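Class I phosphodiesterase PDEB1 (Leishmania major, PDB 2R8Q) belongs to the class I phosphodiesterases, with an all-helical catalytic domain of the HD-type metal-dependent family that holds a zinc and a magnesium ion. Local coordinates at residues L124-E129 with R242-M246; T111-L116 with L249-G253. Residue numbers count along the deposited sequence, not the author numbering.

Contact 1: residues L124-E129 with R242-M246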
# COMPACT_ATOMS: atom_id res chain seq x y z
N LEU A 124 12.37 29.12 8.26
CA LEU A 124 13.00 27.96 8.88
C LEU A 124 13.25 26.84 7.88
O LEU A 124 13.84 25.82 8.23
CB LEU A 124 12.09 27.43 10.00
CG LEU A 124 11.62 28.44 11.05
CD1 LEU A 124 10.52 27.82 11.89
CD2 LEU A 124 12.80 28.87 11.92
N LEU A 125 12.81 27.04 6.64
CA LEU A 125 12.94 26.02 5.60
C LEU A 125 13.55 26.52 4.29
O LEU A 125 13.66 27.72 4.07
CB LEU A 125 11.56 25.45 5.27
CG LEU A 125 10.70 24.92 6.41
CD1 LEU A 125 9.31 24.61 5.89
CD2 LEU A 125 11.36 23.67 7.01
N THR A 126 13.94 25.58 3.43
CA THR A 126 14.47 25.94 2.13
C THR A 126 13.25 26.12 1.23
O THR A 126 12.15 25.70 1.59
CB THR A 126 15.37 24.83 1.53
OG1 THR A 126 14.59 23.65 1.32
CG2 THR A 126 16.53 24.53 2.46
N GLU A 127 13.44 26.72 0.06
CA GLU A 127 12.32 26.92 -0.85
C GLU A 127 11.79 25.57 -1.33
O GLU A 127 10.58 25.40 -1.52
CB GLU A 127 12.74 27.78 -2.05
CG GLU A 127 13.13 29.19 -1.66
CD GLU A 127 13.38 30.08 -2.87
OE1 GLU A 127 14.13 29.66 -3.78
OE2 GLU A 127 12.83 31.21 -2.90
N LEU A 128 12.68 24.61 -1.53
CA LEU A 128 12.27 23.28 -1.96
C LEU A 128 11.36 22.64 -0.91
O LEU A 128 10.35 22.02 -1.25
CB LEU A 128 13.49 22.38 -2.20
CG LEU A 128 13.17 20.93 -2.56
CD1 LEU A 128 12.31 20.88 -3.82
CD2 LEU A 128 14.46 20.15 -2.77
N GLU A 129 11.71 22.80 0.36
CA GLU A 129 10.92 22.23 1.44
C GLU A 129 9.55 22.90 1.54
O GLU A 129 8.55 22.25 1.85
CB GLU A 129 11.69 22.32 2.75
CG GLU A 129 12.94 21.45 2.70
CD GLU A 129 13.91 21.67 3.84
OE1 GLU A 129 13.96 22.78 4.41
OE2 GLU A 129 14.66 20.72 4.14
N ARG A 242 14.93 20.85 10.15
CA ARG A 242 13.97 21.39 9.20
C ARG A 242 12.90 20.36 8.87
O ARG A 242 11.74 20.71 8.62
CB ARG A 242 14.68 21.87 7.92
CG ARG A 242 15.75 22.93 8.19
CD ARG A 242 16.09 23.70 6.93
NE ARG A 242 16.35 22.80 5.81
CZ ARG A 242 17.46 22.09 5.65
NH1 ARG A 242 18.45 22.17 6.54
NH2 ARG A 242 17.57 21.26 4.62
N ARG A 243 13.26 19.08 8.88
CA ARG A 243 12.28 18.04 8.60
C ARG A 243 11.24 18.01 9.71
O ARG A 243 10.04 17.90 9.43
CB ARG A 243 12.95 16.66 8.49
CG ARG A 243 11.97 15.54 8.10
CD ARG A 243 11.25 15.89 6.79
NE ARG A 243 12.18 16.38 5.78
CZ ARG A 243 12.92 15.61 4.99
NH1 ARG A 243 12.84 14.29 5.08
NH2 ARG A 243 13.77 16.16 4.13
N LEU A 244 11.68 18.10 10.96
CA LEU A 244 10.76 18.10 12.08
C LEU A 244 9.87 19.34 12.02
O LEU A 244 8.70 19.30 12.41
CB LEU A 244 11.54 18.05 13.40
CG LEU A 244 10.70 18.03 14.69
CD1 LEU A 244 9.62 16.97 14.62
CD2 LEU A 244 11.63 17.77 15.87
N VAL A 245 10.41 20.45 11.51
CA VAL A 245 9.62 21.67 11.37
C VAL A 245 8.51 21.43 10.35
O VAL A 245 7.37 21.84 10.55
CB VAL A 245 10.49 22.87 10.93
CG1 VAL A 245 9.60 24.00 10.41
CG2 VAL A 245 11.33 23.36 12.10
N MET A 246 8.85 20.75 9.25
CA MET A 246 7.87 20.45 8.21
C MET A 246 6.75 19.57 8.77
O MET A 246 5.57 19.82 8.53
CB MET A 246 8.52 19.71 7.04
CG MET A 246 9.49 20.54 6.22
SD MET A 246 10.30 19.54 4.93
CE MET A 246 8.96 19.38 3.75
O HOH W 1 14.06 18.67 5.90
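A bidentate salt bridge carries the polar half of this contact. R242 NE donates to E129 OE1 (2.8 Å) and R242 NH2 to E129 OE2 (3.0 Å), so the carboxylate meets the guanidinium edge-on, near its plane. E129 has further duties: its OE1 accepts from T126 N (3.0 Å), while T126 OG1 accepts from E129 N (3.2 Å). These reciprocal bonds form a capping box with T126 as N-cap of helix 127-139. E129 OE2 also bonds to Y202 OH on helix 197-212 and receives a hydrogen bond from water 1 (2.8 Å), which takes a weak one from R243 NE (3.0 Å). D239 gives R242 a second acidic partner.

The apolar half is centred on L125, whose CD2 lies 3.7 Å from M246 CG and 3.8 Å from V245 CG1. L124 adds a looser touch, CD1 to V245 CG1 at 4.2 Å. The methyl end of M246 lies across the start of helix 127-139, with CE 3.5 Å from E129 O.

The same carboxylate thus completes the capping box of one helix and pairs with an arginine of another, so the beginning of helix 127-139 is fixed against helix 239-254 by buried charges that compensate each other.

Contact 2: residues T111-L116 with L249-G253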
# COMPACT_ATOMS: atom_id res chain seq x y z
N THR A 111 -3.88 26.87 4.31
CA THR A 111 -3.50 27.21 5.67
C THR A 111 -1.98 27.16 5.83
O THR A 111 -1.37 28.04 6.46
CB THR A 111 -4.16 26.26 6.67
OG1 THR A 111 -5.59 26.38 6.58
CG2 THR A 111 -3.72 26.57 8.09
N LEU A 112 -1.35 26.13 5.26
CA LEU A 112 0.10 26.02 5.37
C LEU A 112 0.78 27.19 4.68
O LEU A 112 1.82 27.67 5.13
CB LEU A 112 0.58 24.70 4.76
CG LEU A 112 0.25 23.47 5.61
CD1 LEU A 112 0.64 22.21 4.86
CD2 LEU A 112 1.00 23.56 6.94
N HIS A 113 0.19 27.67 3.58
CA HIS A 113 0.77 28.81 2.89
C HIS A 113 0.77 29.98 3.87
O HIS A 113 1.77 30.69 3.99
CB HIS A 113 -0.04 29.15 1.63
CG HIS A 113 0.57 30.25 0.81
ND1 HIS A 113 0.52 31.58 1.18
CD2 HIS A 113 1.23 30.22 -0.37
CE1 HIS A 113 1.13 32.31 0.27
NE2 HIS A 113 1.57 31.51 -0.68
N THR A 114 -0.34 30.18 4.59
CA THR A 114 -0.38 31.29 5.54
C THR A 114 0.65 31.13 6.66
O THR A 114 1.20 32.12 7.14
CB THR A 114 -1.79 31.51 6.16
OG1 THR A 114 -2.10 30.45 7.08
CG2 THR A 114 -2.85 31.57 5.08
N TYR A 115 0.93 29.90 7.07
CA TYR A 115 1.90 29.68 8.13
C TYR A 115 3.31 29.99 7.63
O TYR A 115 4.12 30.59 8.34
CB TYR A 115 1.86 28.23 8.63
CG TYR A 115 0.61 27.85 9.39
CD1 TYR A 115 0.39 26.52 9.76
CD2 TYR A 115 -0.35 28.80 9.74
CE1 TYR A 115 -0.75 26.15 10.47
CE2 TYR A 115 -1.50 28.43 10.45
CZ TYR A 115 -1.69 27.10 10.81
OH TYR A 115 -2.82 26.72 11.49
N LEU A 116 3.59 29.56 6.40
CA LEU A 116 4.90 29.77 5.80
C LEU A 116 5.21 31.22 5.48
O LEU A 116 6.30 31.72 5.77
CB LEU A 116 5.02 28.96 4.51
CG LEU A 116 5.11 27.44 4.65
CD1 LEU A 116 5.00 26.81 3.26
CD2 LEU A 116 6.42 27.05 5.33
N LEU A 249 4.54 21.55 11.10
CA LEU A 249 3.67 22.47 10.37
C LEU A 249 2.48 21.75 9.76
O LEU A 249 1.36 22.23 9.85
CB LEU A 249 4.45 23.21 9.27
CG LEU A 249 5.36 24.35 9.73
CD1 LEU A 249 6.20 24.82 8.56
CD2 LEU A 249 4.52 25.49 10.30
N ILE A 250 2.71 20.60 9.11
CA ILE A 250 1.57 19.91 8.52
C ILE A 250 0.62 19.43 9.61
O ILE A 250 -0.59 19.41 9.42
CB ILE A 250 1.99 18.73 7.59
CG1 ILE A 250 0.76 18.26 6.80
CG2 ILE A 250 2.60 17.59 8.39
CD1 ILE A 250 1.06 17.37 5.60
N LYS A 251 1.16 19.07 10.78
CA LYS A 251 0.32 18.65 11.88
C LYS A 251 -0.54 19.84 12.30
O LYS A 251 -1.74 19.71 12.54
CB LYS A 251 1.16 18.18 13.07
CG LYS A 251 1.57 16.72 13.02
CD LYS A 251 2.28 16.29 14.30
CE LYS A 251 1.41 16.52 15.54
NZ LYS A 251 0.10 15.81 15.48
N ALA A 252 0.09 21.01 12.38
CA ALA A 252 -0.61 22.23 12.77
C ALA A 252 -1.73 22.54 11.78
O ALA A 252 -2.85 22.83 12.17
CB ALA A 252 0.37 23.41 12.82
N GLY A 253 -1.42 22.47 10.49
CA GLY A 253 -2.44 22.74 9.49
C GLY A 253 -3.58 21.75 9.60
O GLY A 253 -4.75 22.10 9.42
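L112 makes the closest approach across this interface. Its CA-to-CB bond points sideways, but the m,t rotamer brings the end of the side chain nearer to helix 239-254, and CD2 comes to 3.2 Å from L249 O, 4.0 Å from I250 CA and 4.4 Å from G253 CA. The missing side chain of G253 matters here: a CB at its ideal position would lie only 3.2 Å from L112 CD2, and the CA atoms of L112 and G253 are the nearest pair across the segments, 5.8 Å apart. T111, also m, sets CG2 4.3 Å from G253 CA.

The N-to-C directions of the two segments make 127°, with their axes 9.6 Å apart, an oblique packing nearer antiparallel than parallel within the all-helical phosphodiesterase catalytic domain. Helix 239-254 ends in the zinc ligand D254, directly after G253, and the side chain of I250 lies about 7 Å from the zinc ion.

Y115, chi1 m, turns its ring edge to G253 N, with CE1 at 3.7 Å, and the same CE1 is 3.8 Å from A252 CB; F318 and W331 touch the Y115 side chain from helices 302-324 and 330-348. L249 and L116 share the m,t rotamer and meet tip to tip, L116 CD2 to L249 CD1 at 3.9 Å, while L249 CD2 lies 4.2 Å from Y115 CB.

In the fold
Both contacts use helix 239-254: contact 1 takes an earlier part, contact 2 its C-terminal turns. Contact 1 sets it against the start of helix 127-139 and the turn before it, contact 2 against helix 102-118, the preceding helix in the chain, and contact 1 is nested inside the loop closed by contact 2. The two centres are 12 Å apart and the packing is continuous, L125 CD1 lying 3.8 Å from L116 CD2 and 4.1 Å from L249 CD1. Both are buried, but contact 2 is deeper, about 8 Å from the centre of the chain against about 17 Å, and joins its helices without a hydrogen bond between the segments. Contact 1, farther out, combines leucine packing with charges and water.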